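Local structure of SusD homolog (3IV0) at residues Ser39-Leu44 with Trp92-Thr97; Glu321-Glu326 with Ile341-Asn346. The protein probably binds glycans at the outer membrane of Bacteroides thetaiotaomicron as a SusD-like protein, although its own ligand is not known. One frame throughout, in Å; residues are numbered along the deposited sequence. Where two conformers were deposited one is given.

Contact 1. Residues Ser39-Leu44 with Trp92-Thr97; sequences SQRPFL and WDVFYT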
loop_
_atom_site.group_PDB
_atom_site.type_symbol
_atom_site.label_atom_id
_atom_site.label_comp_id
_atom_site.label_asym_id
_atom_site.label_seq_id
_atom_site.Cartn_x
_atom_site.Cartn_y
_atom_site.Cartn_z
ATOM N N SER A 39 -7.743 -8.554 -6.681
ATOM C CA SER A 39 -8.710 -9.563 -7.091
ATOM C C SER A 39 -8.542 -10.057 -8.505
ATOM O O SER A 39 -8.935 -11.191 -8.772
ATOM C CB SER A 39 -10.139 -9.093 -6.806
ATOM O OG SER A 39 -10.370 -9.005 -5.417
ATOM N N GLN A 40 -7.990 -9.244 -9.396
ATOM C CA GLN A 40 -7.720 -9.684 -10.762
ATOM C C GLN A 40 -6.221 -9.772 -11.058
ATOM O O GLN A 40 -5.852 -10.268 -12.108
ATOM C CB GLN A 40 -8.427 -8.768 -11.780
ATOM C CG GLN A 40 -9.981 -8.876 -11.738
ATOM C CD GLN A 40 -10.769 -7.950 -12.731
ATOM O OE1 GLN A 40 -10.309 -6.891 -13.170
ATOM N NE2 GLN A 40 -12.000 -8.359 -13.043
ATOM N N ARG A 41 -5.402 -9.155 -10.189
ATOM C CA ARG A 41 -3.914 -9.149 -10.282
ATOM C C ARG A 41 -3.347 -9.179 -8.867
ATOM O O ARG A 41 -3.895 -8.533 -7.973
ATOM C CB ARG A 41 -3.371 -7.861 -10.918
ATOM C CG ARG A 41 -3.663 -7.650 -12.347
ATOM C CD ARG A 41 -5.014 -6.951 -12.556
ATOM N NE ARG A 41 -5.389 -6.877 -13.969
ATOM C CZ ARG A 41 -4.931 -5.944 -14.806
ATOM N NH1 ARG A 41 -4.102 -5.010 -14.366
ATOM N NH2 ARG A 41 -5.285 -5.949 -16.091
ATOM N N PRO A 42 -2.217 -9.872 -8.654
ATOM C CA PRO A 42 -1.508 -9.730 -7.376
ATOM C C PRO A 42 -0.571 -8.523 -7.368
ATOM O O PRO A 42 0.591 -8.613 -6.979
ATOM C CB PRO A 42 -0.752 -11.040 -7.293
ATOM C CG PRO A 42 -0.397 -11.334 -8.703
ATOM C CD PRO A 42 -1.564 -10.865 -9.515
ATOM N N PHE A 43 -1.099 -7.405 -7.809
ATOM C CA PHE A 43 -0.306 -6.188 -7.995
ATOM C C PHE A 43 0.336 -5.704 -6.726
ATOM O O PHE A 43 1.530 -5.437 -6.704
ATOM C CB PHE A 43 -1.215 -5.089 -8.581
ATOM C CG PHE A 43 -0.613 -3.712 -8.621
ATOM C CD1 PHE A 43 -0.643 -2.898 -7.488
ATOM C CD2 PHE A 43 -0.043 -3.217 -9.773
ATOM C CE1 PHE A 43 -0.102 -1.622 -7.529
ATOM C CE2 PHE A 43 0.459 -1.919 -9.825
ATOM C CZ PHE A 43 0.459 -1.144 -8.688
ATOM N N LEU A 44 -0.436 -5.559 -5.662
ATOM C CA LEU A 44 0.108 -4.944 -4.443
ATOM C C LEU A 44 1.190 -5.792 -3.823
ATOM O O LEU A 44 2.240 -5.243 -3.414
ATOM C CB LEU A 44 -1.016 -4.614 -3.459
ATOM C CG LEU A 44 -0.624 -3.818 -2.221
ATOM C CD1 LEU A 44 0.226 -2.593 -2.557
ATOM C CD2 LEU A 44 -1.919 -3.395 -1.552
ATOM N N TRP A 92 -2.028 -0.930 -16.778
ATOM C CA TRP A 92 -2.720 0.032 -15.931
ATOM C C TRP A 92 -4.203 0.176 -16.230
ATOM O O TRP A 92 -4.895 0.996 -15.626
ATOM C CB TRP A 92 -1.991 1.393 -15.937
ATOM C CG TRP A 92 -1.753 1.992 -17.274
ATOM C CD1 TRP A 92 -2.570 1.910 -18.380
ATOM C CD2 TRP A 92 -0.611 2.727 -17.661
ATOM N NE1 TRP A 92 -2.001 2.599 -19.407
ATOM C CE2 TRP A 92 -0.799 3.116 -19.011
ATOM C CE3 TRP A 92 0.547 3.142 -16.991
ATOM C CZ2 TRP A 92 0.147 3.839 -19.704
ATOM C CZ3 TRP A 92 1.499 3.880 -17.691
ATOM C CH2 TRP A 92 1.283 4.219 -19.035
ATOM N N ASP A 93 -4.731 -0.668 -17.121
ATOM C CA ASP A 93 -6.124 -0.566 -17.559
ATOM C C ASP A 93 -7.152 -0.574 -16.449
ATOM O O ASP A 93 -8.099 0.224 -16.493
ATOM C CB ASP A 93 -6.478 -1.665 -18.615
ATOM C CG ASP A 93 -6.354 -3.089 -18.086
ATOM O OD1 ASP A 93 -5.472 -3.363 -17.249
ATOM O OD2 ASP A 93 -7.147 -3.977 -18.519
ATOM N N VAL A 94 -7.022 -1.449 -15.464
ATOM C CA VAL A 94 -8.048 -1.536 -14.441
ATOM C C VAL A 94 -8.016 -0.333 -13.514
ATOM O O VAL A 94 -9.055 0.192 -13.137
ATOM C CB VAL A 94 -7.955 -2.834 -13.662
ATOM C CG1 VAL A 94 -9.091 -2.901 -12.612
ATOM C CG2 VAL A 94 -8.033 -4.036 -14.631
ATOM N N PHE A 95 -6.831 0.177 -13.188
ATOM C CA PHE A 95 -6.758 1.445 -12.448
ATOM C C PHE A 95 -7.414 2.563 -13.250
ATOM O O PHE A 95 -8.107 3.418 -12.663
ATOM C CB PHE A 95 -5.293 1.837 -12.167
ATOM C CG PHE A 95 -4.624 0.987 -11.120
ATOM C CD1 PHE A 95 -4.961 1.131 -9.781
ATOM C CD2 PHE A 95 -3.613 0.100 -11.459
ATOM C CE1 PHE A 95 -4.319 0.366 -8.828
ATOM C CE2 PHE A 95 -2.997 -0.653 -10.491
ATOM C CZ PHE A 95 -3.329 -0.499 -9.211
ATOM N N TYR A 96 -7.184 2.613 -14.573
ATOM C CA TYR A 96 -7.852 3.669 -15.342
ATOM C C TYR A 96 -9.378 3.484 -15.441
ATOM O O TYR A 96 -10.092 4.479 -15.578
ATOM C CB TYR A 96 -7.228 3.845 -16.738
ATOM C CG TYR A 96 -5.993 4.710 -16.694
ATOM C CD1 TYR A 96 -6.082 6.074 -16.495
ATOM C CD2 TYR A 96 -4.744 4.153 -16.784
ATOM C CE1 TYR A 96 -4.970 6.835 -16.397
ATOM C CE2 TYR A 96 -3.623 4.914 -16.706
ATOM C CZ TYR A 96 -3.736 6.250 -16.524
ATOM O OH TYR A 96 -2.571 6.981 -16.425
ATOM N N THR A 97 -9.877 2.272 -15.302
ATOM C CA THR A 97 -11.331 2.090 -15.179
ATOM C C THR A 97 -11.828 2.822 -13.931
ATOM O O THR A 97 -12.834 3.527 -13.992
ATOM C CB THR A 97 -11.715 0.606 -15.131
ATOM O OG1 THR A 97 -11.265 -0.054 -16.314
ATOM C CG2 THR A 97 -13.253 0.402 -14.988
#
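A buried arginine and a T-shaped pair of phenylalanines join the turn between two helices to the first turn of a third, a small worked case of polar and aromatic contacts side by side. R41 leaves the backbone with CG anti to its carbonyl carbon and then bends at chi2 (87°), which swings the guanidinium toward the start of helix 93-108. There NH2 donates to D93 OD1 at 2.8 Å in a salt bridge, meeting the syn lone pair of the carboxylate. The bond is not straight: the N-H...O angle is 136°, and the acceptor lies well out of the guanidinium plane. NH1 is satisfied by the backbone oxygen of Q91, so in this conformer, one of two, both terminal nitrogens have an acceptor. Over the centre of one guanidinium face sits a methyl of V94, its CG2 3.6 Å from R41 CZ. The D93 carboxylate probably offsets part of the charge of the buried guanidinium.

Alongside the salt bridge, F43 has its CG anti to the backbone N and turns a ring face to F95, whose edge points at it. The centroids are 4.9 Å apart and the planes meet at 68°, F95 CZ standing over the centre of the F43 ring. An alanine in place of F43 would remove that face and would probably leave the edge of F95 poorly packed.

P42, centre of an inverse gamma turn and N-cap of helix 43-50, makes the bend from helix 19-39; around it F43 N bonds weakly to R41 O, while F43 O accepts from S47 OG. F95 also rests on A36 of helix 19-39, and both rings touch helix 117-142, F43 through F137 and A141 and F95 through I138.

Contact 2. Residues Glu321-Glu326 with Ile341-Asn346; sequences ELWFDE and IKKFWN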
loop_
_atom_site.group_PDB
_atom_site.type_symbol
_atom_site.label_atom_id
_atom_site.label_comp_id
_atom_site.label_asym_id
_atom_site.label_seq_id
_atom_site.Cartn_x
_atom_site.Cartn_y
_atom_site.Cartn_z
ATOM N N GLU A 321 7.670 -13.233 18.352
ATOM C CA GLU A 321 6.899 -14.383 18.794
ATOM C C GLU A 321 5.518 -14.438 18.146
ATOM O O GLU A 321 4.959 -15.520 17.887
ATOM C CB GLU A 321 6.727 -14.345 20.308
ATOM C CG GLU A 321 7.928 -14.674 21.131
ATOM C CD GLU A 321 8.939 -13.543 21.277
ATOM O OE1 GLU A 321 8.586 -12.352 21.156
ATOM O OE2 GLU A 321 10.133 -13.854 21.543
ATOM N N LEU A 322 4.924 -13.277 17.904
ATOM C CA LEU A 322 3.526 -13.276 17.483
ATOM C C LEU A 322 3.348 -13.307 15.989
ATOM O O LEU A 322 2.286 -13.722 15.525
ATOM C CB LEU A 322 2.793 -12.071 18.057
ATOM C CG LEU A 322 2.612 -12.067 19.561
ATOM C CD1 LEU A 322 2.173 -10.719 20.083
ATOM C CD2 LEU A 322 1.575 -13.129 19.998
ATOM N N TRP A 323 4.331 -12.852 15.246
ATOM C CA TRP A 323 4.180 -12.743 13.800
ATOM C C TRP A 323 4.946 -13.794 13.036
ATOM O O TRP A 323 4.694 -13.996 11.854
ATOM C CB TRP A 323 4.578 -11.359 13.318
ATOM C CG TRP A 323 3.658 -10.275 13.746
ATOM C CD1 TRP A 323 2.499 -10.406 14.410
ATOM C CD2 TRP A 323 3.804 -8.879 13.439
ATOM N NE1 TRP A 323 1.917 -9.165 14.598
ATOM C CE2 TRP A 323 2.706 -8.218 14.005
ATOM C CE3 TRP A 323 4.771 -8.133 12.774
ATOM C CZ2 TRP A 323 2.534 -6.845 13.885
ATOM C CZ3 TRP A 323 4.582 -6.771 12.641
ATOM C CH2 TRP A 323 3.494 -6.146 13.224
ATOM N N PHE A 324 5.873 -14.484 13.704
ATOM C CA PHE A 324 6.709 -15.473 13.049
ATOM C C PHE A 324 6.655 -16.775 13.830
ATOM O O PHE A 324 6.338 -16.791 15.025
ATOM C CB PHE A 324 8.168 -15.007 12.928
ATOM C CG PHE A 324 8.322 -13.744 12.154
ATOM C CD1 PHE A 324 8.197 -12.522 12.788
ATOM C CD2 PHE A 324 8.627 -13.777 10.803
ATOM C CE1 PHE A 324 8.310 -11.354 12.076
ATOM C CE2 PHE A 324 8.751 -12.576 10.074
ATOM C CZ PHE A 324 8.608 -11.381 10.728
ATOM N N ASP A 325 6.958 -17.870 13.146
ATOM C CA ASP A 325 7.160 -19.147 13.850
ATOM C C ASP A 325 8.585 -19.242 14.421
ATOM O O ASP A 325 9.416 -18.334 14.318
ATOM C CB ASP A 325 6.776 -20.315 12.936
ATOM C CG ASP A 325 7.790 -20.583 11.831
ATOM O OD1 ASP A 325 8.920 -20.083 11.853
ATOM O OD2 ASP A 325 7.440 -21.338 10.881
ATOM N N GLU A 326 8.854 -20.350 15.097
ATOM C CA GLU A 326 10.116 -20.484 15.815
ATOM C C GLU A 326 11.329 -20.619 14.894
ATOM O O GLU A 326 12.464 -20.445 15.324
ATOM C CB GLU A 326 10.019 -21.655 16.804
ATOM C CG GLU A 326 11.065 -21.642 17.885
ATOM C CD GLU A 326 10.729 -22.604 19.017
ATOM O OE1 GLU A 326 10.002 -22.196 19.952
ATOM O OE2 GLU A 326 11.190 -23.764 18.959
ATOM N N ILE A 341 5.123 -17.185 8.155
ATOM C CA ILE A 341 4.786 -15.951 8.843
ATOM C C ILE A 341 3.307 -16.002 9.191
ATOM O O ILE A 341 2.494 -16.257 8.299
ATOM C CB ILE A 341 5.081 -14.756 7.918
ATOM C CG1 ILE A 341 6.585 -14.670 7.704
ATOM C CG2 ILE A 341 4.503 -13.475 8.496
ATOM C CD1 ILE A 341 7.021 -13.647 6.636
ATOM N N LYS A 342 2.963 -15.795 10.451
ATOM C CA LYS A 342 1.617 -15.970 10.958
ATOM C C LYS A 342 0.911 -14.654 11.358
ATOM O O LYS A 342 -0.213 -14.632 11.848
ATOM C CB LYS A 342 1.631 -16.934 12.149
ATOM C CG LYS A 342 2.354 -16.438 13.321
ATOM C CD LYS A 342 2.322 -17.513 14.443
ATOM C CE LYS A 342 3.078 -17.061 15.669
ATOM N NZ LYS A 342 3.102 -18.125 16.701
ATOM N N LYS A 343 1.582 -13.560 11.030
ATOM C CA LYS A 343 1.117 -12.198 11.334
ATOM C C LYS A 343 -0.334 -11.960 10.941
ATOM O O LYS A 343 -1.068 -11.348 11.675
ATOM C CB LYS A 343 1.998 -11.188 10.577
ATOM C CG LYS A 343 1.564 -9.725 10.690
ATOM C CD LYS A 343 2.560 -8.800 10.052
ATOM C CE LYS A 343 2.031 -7.368 10.048
ATOM N NZ LYS A 343 2.985 -6.411 9.432
ATOM N N PHE A 344 -0.739 -12.437 9.769
ATOM C CA PHE A 344 -2.048 -12.083 9.221
ATOM C C PHE A 344 -3.119 -13.139 9.424
ATOM O O PHE A 344 -4.188 -13.056 8.828
ATOM C CB PHE A 344 -1.896 -11.815 7.726
ATOM C CG PHE A 344 -0.966 -10.667 7.410
ATOM C CD1 PHE A 344 -1.436 -9.383 7.388
ATOM C CD2 PHE A 344 0.364 -10.885 7.143
ATOM C CE1 PHE A 344 -0.572 -8.327 7.153
ATOM C CE2 PHE A 344 1.234 -9.856 6.879
ATOM C CZ PHE A 344 0.773 -8.566 6.884
ATOM N N TRP A 345 -2.824 -14.214 10.158
ATOM C CA TRP A 345 -3.770 -15.330 10.173
ATOM C C TRP A 345 -5.154 -14.951 10.674
ATOM O O TRP A 345 -5.344 -14.495 11.786
ATOM C CB TRP A 345 -3.216 -16.524 10.941
ATOM C CG TRP A 345 -2.114 -17.219 10.233
ATOM C CD1 TRP A 345 -1.618 -16.939 9.003
ATOM C CD2 TRP A 345 -1.405 -18.358 10.710
ATOM N NE1 TRP A 345 -0.609 -17.805 8.691
ATOM C CE2 TRP A 345 -0.463 -18.701 9.721
ATOM C CE3 TRP A 345 -1.480 -19.119 11.873
ATOM C CZ2 TRP A 345 0.431 -19.777 9.874
ATOM C CZ3 TRP A 345 -0.599 -20.193 12.024
ATOM C CH2 TRP A 345 0.328 -20.514 11.033
ATOM N N ASN A 346 -6.097 -15.163 9.779
ATOM C CA ASN A 346 -7.536 -15.106 9.991
ATOM C C ASN A 346 -8.070 -16.125 8.999
ATOM O O ASN A 346 -8.438 -15.832 7.862
ATOM C CB ASN A 346 -8.079 -13.722 9.706
ATOM C CG ASN A 346 -8.051 -12.836 10.935
ATOM O OD1 ASN A 346 -8.638 -13.197 11.970
ATOM N ND2 ASN A 346 -7.328 -11.714 10.860
HETATM O O HOH W 1 5.821 -17.938 17.430
#
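The backbones of 321-326 and 341-346 meet in a single beta bridge, F324 with I341, where the chain leaves helix 318-323, and just beyond it K342 to W345 form a type I beta turn. W323 O gathers two amides: K342 N donates at 2.9 Å from above the carbonyl plane, and K343 N adds a weak bond, with an N-H...O angle of 121°. The turn is closed by W345 N bonding to K342 O.

K343 is fully extended, CG anti to the backbone N, and runs alongside W323 across one face of the indole. Its CG makes a CH-pi contact 3.6 Å from the centroid of the five-membered ring, almost on the normal, and NZ ends off-centre over the six-membered ring in a cation-pi contact. NZ also has a salt bridge to E426 and bonds to the backbone oxygens of E422 and I424, so its charge is probably balanced mainly by E426, with carbonyls and ring helping. W323 NE1 is held by S253 OG, which helps to fix the indole. F324 and I341 point the same way, with F324 CD2 3.8 Å from I341 CG1.

K342 has CG in the crowded position between N and carbonyl carbon (chi1 65°), and its extended chain brings CE against E321 O and F324 O. One water accepts from K342 NZ at 2.8 Å. The same water donates to F324 O and, at 2.6 Å, to E321 O.

Both segments of contact 1 precede those of contact 2 in the sequence. Their centres lie 28 Å apart and their nearest atoms about 10 Å, so the two do not meet. Contact 1 belongs to the N-terminal helical part of the chain, joining the starts of helices 43-50 and 93-108. Contact 2 lies farther from the centre of the chain, where the loop between helix 318-323 and strand 348-350 folds back on that helix. Each ties a helix end to a different part of the sequence, one across 47 intervening residues and the other across 14, so the two independently hold down separate regions of the largely helical SusD-like fold.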